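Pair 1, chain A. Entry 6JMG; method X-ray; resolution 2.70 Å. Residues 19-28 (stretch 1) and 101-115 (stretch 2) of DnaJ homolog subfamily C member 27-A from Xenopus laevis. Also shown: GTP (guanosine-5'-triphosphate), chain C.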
# COMPACT_ATOMS: atom_id res chain seq x y z
N VAL A 19 -10.58 -8.64 0.44
CA VAL A 19 -9.19 -9.07 0.30
C VAL A 19 -8.97 -9.50 -1.14
O VAL A 19 -9.81 -10.19 -1.73
CB VAL A 19 -8.87 -10.24 1.27
CG1 VAL A 19 -7.51 -10.80 0.96
CG2 VAL A 19 -8.97 -9.80 2.74
N ILE A 20 -7.88 -9.06 -1.75
CA ILE A 20 -7.53 -9.52 -3.08
C ILE A 20 -6.13 -10.13 -3.05
O ILE A 20 -5.33 -9.89 -2.15
CB ILE A 20 -7.61 -8.40 -4.11
CG1 ILE A 20 -6.53 -7.37 -3.85
CG2 ILE A 20 -8.99 -7.74 -4.09
CD1 ILE A 20 -6.43 -6.38 -4.99
N SER A 21 -5.84 -10.91 -4.09
CA SER A 21 -4.53 -11.51 -4.29
C SER A 21 -3.91 -10.98 -5.58
O SER A 21 -4.58 -10.87 -6.61
CB SER A 21 -4.65 -13.03 -4.39
OG SER A 21 -5.39 -13.36 -5.57
N MET A 22 -2.61 -10.70 -5.54
CA MET A 22 -1.92 -10.23 -6.73
C MET A 22 -0.58 -10.95 -6.83
O MET A 22 0.03 -11.32 -5.82
CB MET A 22 -1.70 -8.69 -6.71
CG MET A 22 -2.95 -7.83 -6.58
SD MET A 22 -2.71 -6.03 -6.49
CE MET A 22 -1.03 -5.89 -7.04
N GLY A 23 -0.13 -11.14 -8.06
CA GLY A 23 1.16 -11.75 -8.35
C GLY A 23 1.07 -12.61 -9.59
O GLY A 23 -0.01 -12.99 -10.06
N ASN A 24 2.24 -12.95 -10.14
CA ASN A 24 2.32 -13.62 -11.42
C ASN A 24 1.62 -14.99 -11.39
O ASN A 24 1.28 -15.53 -10.34
CB ASN A 24 3.78 -13.77 -11.84
CG ASN A 24 4.39 -12.45 -12.35
OD1 ASN A 24 3.76 -11.40 -12.28
ND2 ASN A 24 5.61 -12.52 -12.86
N ALA A 25 1.39 -15.53 -12.58
CA ALA A 25 0.78 -16.85 -12.68
C ALA A 25 1.69 -17.92 -12.08
O ALA A 25 2.92 -17.81 -12.10
CB ALA A 25 0.47 -17.19 -14.14
N GLU A 26 1.06 -18.98 -11.54
CA GLU A 26 1.71 -20.17 -11.00
C GLU A 26 2.46 -19.90 -9.70
O GLU A 26 3.17 -20.76 -9.20
CB GLU A 26 2.69 -20.80 -12.00
CG GLU A 26 2.02 -21.53 -13.13
CD GLU A 26 2.85 -22.69 -13.62
OE1 GLU A 26 3.29 -23.52 -12.77
OE2 GLU A 26 3.07 -22.76 -14.85
N VAL A 27 2.30 -18.70 -9.16
CA VAL A 27 3.04 -18.30 -7.98
C VAL A 27 2.46 -18.89 -6.69
O VAL A 27 3.20 -19.06 -5.72
CB VAL A 27 3.06 -16.76 -8.04
CG1 VAL A 27 3.18 -16.15 -6.71
CG2 VAL A 27 4.21 -16.30 -8.92
N GLY A 28 1.19 -19.28 -6.67
CA GLY A 28 0.58 -19.88 -5.51
C GLY A 28 -0.52 -19.07 -4.82
O GLY A 28 -0.80 -19.33 -3.64
N LYS A 101 12.99 -15.63 -10.16
CA LYS A 101 13.18 -14.26 -9.72
C LYS A 101 12.36 -13.27 -10.56
O LYS A 101 11.98 -12.20 -10.06
CB LYS A 101 14.69 -14.01 -9.53
CG LYS A 101 15.23 -12.59 -9.71
CD LYS A 101 16.60 -12.27 -8.94
CE LYS A 101 17.90 -13.09 -9.23
NZ LYS A 101 18.85 -12.46 -10.14
N GLU A 102 11.99 -13.63 -11.80
CA GLU A 102 11.13 -12.76 -12.60
C GLU A 102 9.79 -12.47 -11.91
O GLU A 102 9.15 -11.47 -12.22
CB GLU A 102 10.89 -13.37 -13.97
CG GLU A 102 10.02 -14.58 -13.95
CD GLU A 102 10.82 -15.87 -13.79
OE1 GLU A 102 12.07 -15.80 -13.61
OE2 GLU A 102 10.19 -16.94 -13.85
N THR A 103 9.32 -13.36 -11.03
CA THR A 103 8.07 -13.07 -10.32
C THR A 103 8.29 -12.06 -9.19
O THR A 103 7.37 -11.30 -8.87
CB THR A 103 7.42 -14.35 -9.75
OG1 THR A 103 8.14 -14.82 -8.60
CG2 THR A 103 7.34 -15.45 -10.80
N PHE A 104 9.48 -12.05 -8.59
CA PHE A 104 9.76 -11.04 -7.59
C PHE A 104 9.97 -9.68 -8.24
O PHE A 104 9.45 -8.66 -7.76
CB PHE A 104 11.00 -11.45 -6.77
CG PHE A 104 11.48 -10.38 -5.85
CD1 PHE A 104 10.80 -10.11 -4.67
CD2 PHE A 104 12.60 -9.63 -6.15
CE1 PHE A 104 11.23 -9.11 -3.80
CE2 PHE A 104 13.03 -8.63 -5.29
CZ PHE A 104 12.34 -8.37 -4.11
N GLU A 105 10.71 -9.64 -9.34
CA GLU A 105 10.93 -8.37 -10.02
C GLU A 105 9.63 -7.77 -10.53
O GLU A 105 9.47 -6.54 -10.53
CB GLU A 105 11.91 -8.56 -11.17
CG GLU A 105 13.36 -8.53 -10.74
CD GLU A 105 14.25 -9.27 -11.70
OE1 GLU A 105 13.69 -9.90 -12.62
OE2 GLU A 105 15.49 -9.22 -11.53
N SER A 106 8.66 -8.61 -10.87
CA SER A 106 7.42 -8.07 -11.42
C SER A 106 6.56 -7.39 -10.37
O SER A 106 5.54 -6.78 -10.72
CB SER A 106 6.64 -9.18 -12.14
OG SER A 106 5.62 -9.71 -11.32
N LEU A 107 6.96 -7.40 -9.10
CA LEU A 107 6.06 -6.90 -8.07
C LEU A 107 5.89 -5.39 -8.14
O LEU A 107 4.83 -4.88 -7.76
CB LEU A 107 6.56 -7.28 -6.68
CG LEU A 107 6.49 -8.76 -6.30
CD1 LEU A 107 7.02 -8.92 -4.89
CD2 LEU A 107 5.07 -9.27 -6.39
N ASP A 108 6.91 -4.66 -8.60
CA ASP A 108 6.75 -3.22 -8.80
C ASP A 108 5.67 -2.94 -9.84
O ASP A 108 4.86 -2.02 -9.66
CB ASP A 108 8.08 -2.58 -9.21
CG ASP A 108 9.03 -2.37 -8.02
OD1 ASP A 108 8.62 -1.72 -7.03
OD2 ASP A 108 10.20 -2.83 -8.07
N GLY A 109 5.62 -3.76 -10.90
CA GLY A 109 4.56 -3.61 -11.90
C GLY A 109 3.17 -3.88 -11.33
O GLY A 109 2.20 -3.21 -11.71
N TRP A 110 3.06 -4.86 -10.43
CA TRP A 110 1.76 -5.11 -9.79
C TRP A 110 1.31 -3.91 -8.99
O TRP A 110 0.14 -3.52 -9.06
CB TRP A 110 1.82 -6.37 -8.91
CG TRP A 110 1.68 -7.63 -9.73
CD1 TRP A 110 2.69 -8.43 -10.19
CD2 TRP A 110 0.46 -8.19 -10.23
NE1 TRP A 110 2.18 -9.47 -10.93
CE2 TRP A 110 0.81 -9.35 -10.98
CE3 TRP A 110 -0.89 -7.85 -10.12
CZ2 TRP A 110 -0.14 -10.15 -11.60
CZ3 TRP A 110 -1.83 -8.65 -10.73
CH2 TRP A 110 -1.46 -9.79 -11.46
N LEU A 111 2.21 -3.31 -8.22
CA LEU A 111 1.84 -2.10 -7.47
C LEU A 111 1.42 -0.99 -8.43
O LEU A 111 0.43 -0.30 -8.18
CB LEU A 111 3.01 -1.65 -6.61
CG LEU A 111 3.35 -2.55 -5.42
CD1 LEU A 111 4.38 -1.91 -4.53
CD2 LEU A 111 2.10 -2.85 -4.64
N ALA A 112 2.14 -0.84 -9.54
CA ALA A 112 1.79 0.18 -10.51
C ALA A 112 0.40 -0.06 -11.08
O ALA A 112 -0.39 0.88 -11.25
CB ALA A 112 2.83 0.22 -11.63
N GLU A 113 0.09 -1.32 -11.39
CA GLU A 113 -1.20 -1.62 -12.00
C GLU A 113 -2.33 -1.34 -11.03
O GLU A 113 -3.34 -0.74 -11.40
CB GLU A 113 -1.21 -3.07 -12.46
CG GLU A 113 -2.56 -3.57 -12.80
CD GLU A 113 -2.50 -4.91 -13.43
OE1 GLU A 113 -3.45 -5.69 -13.22
OE2 GLU A 113 -1.50 -5.17 -14.13
N MET A 114 -2.17 -1.74 -9.77
CA MET A 114 -3.16 -1.39 -8.76
C MET A 114 -3.25 0.12 -8.59
O MET A 114 -4.35 0.68 -8.59
CB MET A 114 -2.81 -2.05 -7.43
CG MET A 114 -3.89 -1.88 -6.36
SD MET A 114 -3.46 -2.49 -4.72
CE MET A 114 -5.09 -2.64 -4.03
N LYS A 115 -2.09 0.79 -8.47
CA LYS A 115 -2.11 2.23 -8.20
C LYS A 115 -2.84 3.02 -9.27
O LYS A 115 -3.48 4.03 -8.95
CB LYS A 115 -0.69 2.77 -8.04
CG LYS A 115 -0.25 2.99 -6.61
CD LYS A 115 1.24 3.34 -6.53
CE LYS A 115 1.79 3.18 -5.12
NZ LYS A 115 3.29 3.07 -5.09
PG GTP C . -2.86 -18.28 -11.26
O1G GTP C . -4.24 -18.37 -10.65
O2G GTP C . -2.36 -16.86 -11.31
O3G GTP C . -2.90 -18.84 -12.67
O3B GTP C . -1.74 -19.05 -10.39
PB GTP C . -1.74 -19.08 -8.77
O1B GTP C . -0.93 -17.94 -8.21
O2B GTP C . -3.11 -19.08 -8.14
O3A GTP C . -0.92 -20.43 -8.46
PA GTP C . -1.60 -21.72 -7.79
O1A GTP C . -2.10 -21.45 -6.39
O2A GTP C . -2.71 -22.26 -8.64
O5' GTP C . -0.34 -22.70 -7.82
C5' GTP C . 0.34 -22.92 -9.03
C4' GTP C . 1.04 -24.27 -8.92
O4' GTP C . 2.03 -24.17 -7.93
C3' GTP C . 0.14 -25.40 -8.47
O3' GTP C . 0.63 -26.51 -9.16
C2' GTP C . 0.43 -25.62 -7.01
O2' GTP C . 0.40 -26.96 -6.59
C1' GTP C . 1.85 -25.15 -6.92
N9 GTP C . 2.14 -24.55 -5.62
C8 GTP C . 1.46 -23.53 -5.01
N7 GTP C . 2.09 -23.25 -3.83
C5 GTP C . 3.15 -24.08 -3.70
C6 GTP C . 4.10 -24.22 -2.71
O6 GTP C . 4.08 -23.51 -1.70
N1 GTP C . 5.11 -25.15 -2.86
C2 GTP C . 5.15 -25.96 -3.97
N2 GTP C . 6.12 -26.86 -4.07
N3 GTP C . 4.19 -25.82 -4.96
C4 GTP C . 3.20 -24.90 -4.82

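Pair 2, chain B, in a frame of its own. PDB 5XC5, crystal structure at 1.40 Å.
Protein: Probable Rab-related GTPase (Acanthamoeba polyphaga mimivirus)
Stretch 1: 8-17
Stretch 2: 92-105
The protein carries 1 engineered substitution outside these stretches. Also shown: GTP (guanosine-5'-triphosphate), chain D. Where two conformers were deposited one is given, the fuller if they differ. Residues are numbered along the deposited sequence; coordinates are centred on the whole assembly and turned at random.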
# COMPACT_ATOMS: atom_id res chain seq x y z
N ILE B 8 1.76 -2.12 9.77
CA ILE B 8 1.75 -1.90 8.33
C ILE B 8 0.85 -0.70 8.07
O ILE B 8 -0.29 -0.66 8.56
CB ILE B 8 1.19 -3.12 7.57
CG1 ILE B 8 1.77 -4.44 8.09
CG2 ILE B 8 1.35 -2.95 6.05
CD1 ILE B 8 3.25 -4.58 7.90
N ILE B 9 1.34 0.26 7.29
CA ILE B 9 0.50 1.38 6.87
C ILE B 9 0.33 1.38 5.36
O ILE B 9 1.23 0.98 4.61
CB ILE B 9 1.01 2.76 7.35
CG1 ILE B 9 2.36 3.10 6.72
CG2 ILE B 9 1.05 2.83 8.88
CD1 ILE B 9 2.85 4.49 7.05
N LEU B 10 -0.83 1.85 4.91
CA LEU B 10 -1.08 2.12 3.49
C LEU B 10 -1.14 3.62 3.32
O LEU B 10 -1.93 4.30 3.99
CB LEU B 10 -2.40 1.51 3.00
CG LEU B 10 -2.42 -0.00 2.93
CD1 LEU B 10 -2.87 -0.57 4.26
CD2 LEU B 10 -3.32 -0.47 1.77
N ILE B 11 -0.29 4.15 2.43
CA ILE B 11 -0.27 5.56 2.09
C ILE B 11 -0.30 5.71 0.58
O ILE B 11 0.03 4.78 -0.16
CB ILE B 11 0.94 6.30 2.70
CG1 ILE B 11 2.24 5.80 2.07
CG2 ILE B 11 0.99 6.11 4.21
CD1 ILE B 11 3.52 6.43 2.68
N GLY B 12 -0.71 6.88 0.12
CA GLY B 12 -0.87 7.15 -1.30
C GLY B 12 -1.97 8.16 -1.51
O GLY B 12 -2.76 8.46 -0.61
N SER B 13 -2.00 8.72 -2.71
CA SER B 13 -2.89 9.85 -2.97
C SER B 13 -4.35 9.39 -2.99
O SER B 13 -4.66 8.20 -3.04
CB SER B 13 -2.48 10.55 -4.25
OG SER B 13 -1.20 11.11 -4.03
N SER B 14 -5.25 10.36 -2.92
CA SER B 14 -6.66 10.03 -2.79
C SER B 14 -7.18 9.33 -4.04
O SER B 14 -6.83 9.69 -5.16
CB SER B 14 -7.49 11.28 -2.52
OG SER B 14 -8.87 10.96 -2.43
N GLY B 15 -8.00 8.30 -3.83
CA GLY B 15 -8.67 7.62 -4.92
C GLY B 15 -7.91 6.47 -5.54
O GLY B 15 -8.45 5.82 -6.44
N VAL B 16 -6.69 6.17 -5.07
CA VAL B 16 -5.87 5.15 -5.71
C VAL B 16 -6.31 3.73 -5.37
O VAL B 16 -5.87 2.79 -6.05
CB VAL B 16 -4.37 5.34 -5.42
CG1 VAL B 16 -3.88 6.69 -5.93
CG2 VAL B 16 -4.07 5.18 -3.94
N GLY B 17 -7.14 3.56 -4.35
CA GLY B 17 -7.64 2.26 -3.96
C GLY B 17 -7.07 1.65 -2.68
O GLY B 17 -7.21 0.44 -2.49
N GLU B 92 -0.42 11.90 -11.79
CA GLU B 92 -0.05 12.63 -10.59
C GLU B 92 0.10 11.69 -9.40
O GLU B 92 0.99 11.87 -8.56
CB GLU B 92 -1.07 13.73 -10.31
CG GLU B 92 -0.82 14.52 -9.04
CD GLU B 92 -1.89 15.58 -8.80
OE1 GLU B 92 -3.01 15.45 -9.35
OE2 GLU B 92 -1.62 16.54 -8.04
N SER B 93 -0.77 10.67 -9.30
CA SER B 93 -0.66 9.75 -8.17
C SER B 93 0.66 8.98 -8.22
O SER B 93 1.25 8.69 -7.16
CB SER B 93 -1.88 8.81 -8.11
OG SER B 93 -1.78 7.70 -9.00
N PHE B 94 1.14 8.67 -9.42
CA PHE B 94 2.46 8.04 -9.54
C PHE B 94 3.57 9.02 -9.17
O PHE B 94 4.49 8.68 -8.42
CB PHE B 94 2.68 7.47 -10.93
CG PHE B 94 4.06 6.94 -11.13
CD1 PHE B 94 4.46 5.76 -10.53
CD2 PHE B 94 4.98 7.64 -11.91
CE1 PHE B 94 5.75 5.28 -10.68
CE2 PHE B 94 6.27 7.17 -12.08
CZ PHE B 94 6.66 5.99 -11.47
N ASP B 95 3.52 10.25 -9.70
CA ASP B 95 4.54 11.22 -9.33
C ASP B 95 4.55 11.46 -7.82
O ASP B 95 5.62 11.68 -7.24
CB ASP B 95 4.34 12.53 -10.10
CG ASP B 95 4.48 12.36 -11.61
OD1 ASP B 95 5.20 11.45 -12.06
OD2 ASP B 95 3.86 13.15 -12.35
N ASP B 96 3.39 11.38 -7.17
CA ASP B 96 3.29 11.55 -5.72
C ASP B 96 4.02 10.46 -4.93
O ASP B 96 4.37 10.70 -3.77
CB ASP B 96 1.82 11.55 -5.29
CG ASP B 96 1.05 12.77 -5.77
OD1 ASP B 96 1.67 13.78 -6.18
OD2 ASP B 96 -0.20 12.71 -5.71
N VAL B 97 4.23 9.27 -5.52
CA VAL B 97 4.86 8.17 -4.78
C VAL B 97 6.21 8.60 -4.22
O VAL B 97 6.55 8.27 -3.07
CB VAL B 97 4.98 6.91 -5.66
CG1 VAL B 97 5.85 5.85 -4.99
CG2 VAL B 97 3.62 6.33 -5.98
N TYR B 98 7.01 9.33 -5.01
CA TYR B 98 8.30 9.78 -4.51
C TYR B 98 8.15 10.54 -3.20
O TYR B 98 8.92 10.34 -2.26
CB TYR B 98 9.04 10.67 -5.52
CG TYR B 98 10.44 11.00 -5.00
CD1 TYR B 98 10.66 12.07 -4.14
CD2 TYR B 98 11.52 10.21 -5.34
CE1 TYR B 98 11.94 12.35 -3.64
CE2 TYR B 98 12.79 10.48 -4.87
CZ TYR B 98 13.00 11.55 -4.03
OH TYR B 98 14.28 11.79 -3.56
N TYR B 99 7.16 11.43 -3.14
CA TYR B 99 7.03 12.30 -1.97
C TYR B 99 6.42 11.57 -0.79
O TYR B 99 6.77 11.87 0.36
CB TYR B 99 6.26 13.57 -2.35
CG TYR B 99 6.90 14.25 -3.53
CD1 TYR B 99 8.05 15.03 -3.37
CD2 TYR B 99 6.40 14.07 -4.82
CE1 TYR B 99 8.65 15.64 -4.46
CE2 TYR B 99 7.00 14.68 -5.91
CZ TYR B 99 8.12 15.46 -5.73
OH TYR B 99 8.72 16.07 -6.81
N TRP B 100 5.56 10.59 -1.04
CA TRP B 100 5.07 9.75 0.05
C TRP B 100 6.21 9.01 0.72
O TRP B 100 6.30 8.97 1.96
CB TRP B 100 4.04 8.75 -0.49
CG TRP B 100 2.69 9.35 -0.75
CD1 TRP B 100 2.08 9.48 -1.95
CD2 TRP B 100 1.79 9.87 0.23
NE1 TRP B 100 0.85 10.07 -1.79
CE2 TRP B 100 0.64 10.32 -0.46
CE3 TRP B 100 1.84 10.01 1.62
CZ2 TRP B 100 -0.44 10.89 0.19
CZ3 TRP B 100 0.76 10.58 2.27
CH2 TRP B 100 -0.37 11.00 1.55
N ILE B 101 7.09 8.40 -0.08
CA ILE B 101 8.22 7.65 0.47
C ILE B 101 9.19 8.60 1.17
O ILE B 101 9.67 8.31 2.27
CB ILE B 101 8.90 6.83 -0.64
CG1 ILE B 101 7.98 5.71 -1.11
CG2 ILE B 101 10.22 6.26 -0.16
CD1 ILE B 101 8.54 4.93 -2.29
N ASN B 102 9.45 9.75 0.56
CA ASN B 102 10.33 10.74 1.18
C ASN B 102 9.80 11.17 2.53
O ASN B 102 10.55 11.25 3.51
CB ASN B 102 10.47 11.94 0.25
CG ASN B 102 11.26 13.06 0.89
OD1 ASN B 102 12.49 12.99 0.97
ND2 ASN B 102 10.56 14.10 1.35
N ASP B 103 8.50 11.45 2.62
CA ASP B 103 7.90 11.91 3.86
C ASP B 103 7.90 10.83 4.92
O ASP B 103 8.17 11.10 6.10
CB ASP B 103 6.48 12.39 3.59
CG ASP B 103 6.44 13.72 2.89
OD1 ASP B 103 7.53 14.25 2.59
OD2 ASP B 103 5.33 14.23 2.64
N LEU B 104 7.56 9.60 4.54
CA LEU B 104 7.66 8.49 5.48
C LEU B 104 9.06 8.40 6.07
O LEU B 104 9.23 8.24 7.28
CB LEU B 104 7.29 7.18 4.77
CG LEU B 104 7.56 5.88 5.53
CD1 LEU B 104 6.69 5.76 6.77
CD2 LEU B 104 7.32 4.69 4.61
N ARG B 105 10.08 8.53 5.22
CA ARG B 105 11.45 8.33 5.70
C ARG B 105 11.93 9.47 6.59
O ARG B 105 12.73 9.24 7.50
CB ARG B 105 12.39 8.05 4.53
CG ARG B 105 12.25 6.61 4.04
CD ARG B 105 12.90 6.37 2.70
NE ARG B 105 12.93 4.94 2.38
CZ ARG B 105 13.19 4.44 1.17
NH1 ARG B 105 13.42 5.24 0.15
NH2 ARG B 105 13.19 3.13 1.00
PG GTP D . -8.67 7.95 -0.04
O1G GTP D . -9.20 7.28 1.21
O2G GTP D . -9.50 9.13 -0.44
O3G GTP D . -7.20 8.29 0.06
O3B GTP D . -8.84 6.94 -1.33
PB GTP D . -8.43 5.37 -1.41
O1B GTP D . -8.71 4.67 -0.10
O2B GTP D . -7.02 5.24 -1.90
O3A GTP D . -9.32 4.80 -2.63
PA GTP D . -10.70 3.95 -2.49
O1A GTP D . -10.41 2.53 -2.00
O2A GTP D . -11.74 4.76 -1.68
O5' GTP D . -11.13 3.83 -4.05
C5' GTP D . -11.44 4.98 -4.82
C4' GTP D . -12.29 4.57 -6.02
O4' GTP D . -11.48 3.77 -6.87
C3' GTP D . -13.50 3.73 -5.66
O3' GTP D . -14.60 4.09 -6.48
C2' GTP D . -13.07 2.32 -5.99
O2' GTP D . -14.15 1.48 -6.33
C1' GTP D . -12.12 2.54 -7.15
N9 GTP D . -11.13 1.46 -7.18
C8 GTP D . -10.40 0.96 -6.13
N7 GTP D . -9.59 -0.02 -6.59
C5 GTP D . -9.81 -0.15 -7.93
C6 GTP D . -9.26 -0.99 -8.89
O6 GTP D . -8.39 -1.85 -8.65
N1 GTP D . -9.72 -0.84 -10.18
C2 GTP D . -10.67 0.10 -10.53
N2 GTP D . -11.06 0.17 -11.79
N3 GTP D . -11.22 0.94 -9.58
C4 GTP D . -10.77 0.79 -8.30
O HOH W 1 -0.08 7.83 -4.69

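A backbone arrangement can be held constant while the side chains that fasten it change, provided each replacement meets the same geometric demand. Pair 1 and pair 2 illustrate the principle. In both, a strand leads into a phosphate-binding turn and lies against a helical segment that carries a tryptophan; fourteen central residues superpose with an RMSD of 0.5 Å. Strand and helix run at 137° in pair 1 and 134° in pair 2.

The fixed point is the indole. Trp110(A) matches Trp100(B), and each lies beneath a glycine, Gly23(A) or Gly12(B), whose CA sits 3.8 Å and 3.7 Å, respectively, from the centroid of the five-membered ring, over its face. The backbone angles at this glycine would jam a CB against the preceding carbonyl oxygen, so the absence of a side chain is dictated locally. The CA rests on the ring, although a CB would have pointed away from it; the requirement for glycine comes from the backbone.

In both pairs the next residue supplies an acceptor for the indole nitrogen. In pair 1 it is an amide: NE1 of Trp110(A) donates to OD1 of Asn24(A) at 2.8 Å, nearly linearly, and OG of Ser106(A) donates to the same oxygen at 2.7 Å. Pair 2 places a shorter side chain here, Ser13(B), whose OG accepts from NE1 of Trp100(B) at 3.2 Å and donates a hydrogen bond to OD2 of Asp96(B) at 2.5 Å. Ser106(A) and Asp96(B) are matched positions, so the polarity of the link is reversed: in pair 1 the hydroxyl of Ser106(A), in stretch 2, donates to the amide oxygen of Asn24(A), in stretch 1; in pair 2 the hydroxyl of Ser13(B), in stretch 1, donates to the carboxylate of Asp96(B), in stretch 2. In pair 2 a water also bridges N of Ser13(B) and O of Ser93(B), at 2.9 Å from each.

Apolar packing follows the same logic. Met22(A) and Ile11(B) coincide; the methionine brings CE to 3.4 Å from CB of Trp110(A), whereas the isoleucine brings CD1 to 4.0 Å from CB of Trp100(B). Deeper along the strand, CD1 of Ile20(A) meets CE of Met114(A) at 4.1 Å, and CD1 of Ile9(B) meets CD1 of Leu104(B) at the same distance. Beyond the indole, CG2 of Val27(A) touches CG2 of Thr103(A) at 3.7 Å. Ser93(B) lacks that methyl, and CG1 of Val16(B) lies 3.6 Å from its CB, much as CG2 of Val27(A) lies 3.8 Å from CB of Thr103(A); the chi1 labels differ, t and m, yet each valine presents a methyl in nearly the same place.

Both turns are type II and offer backbone nitrogens to GTP, with N of Glu26(A) and N of Gly15(B) each 3.0 Å from O3B.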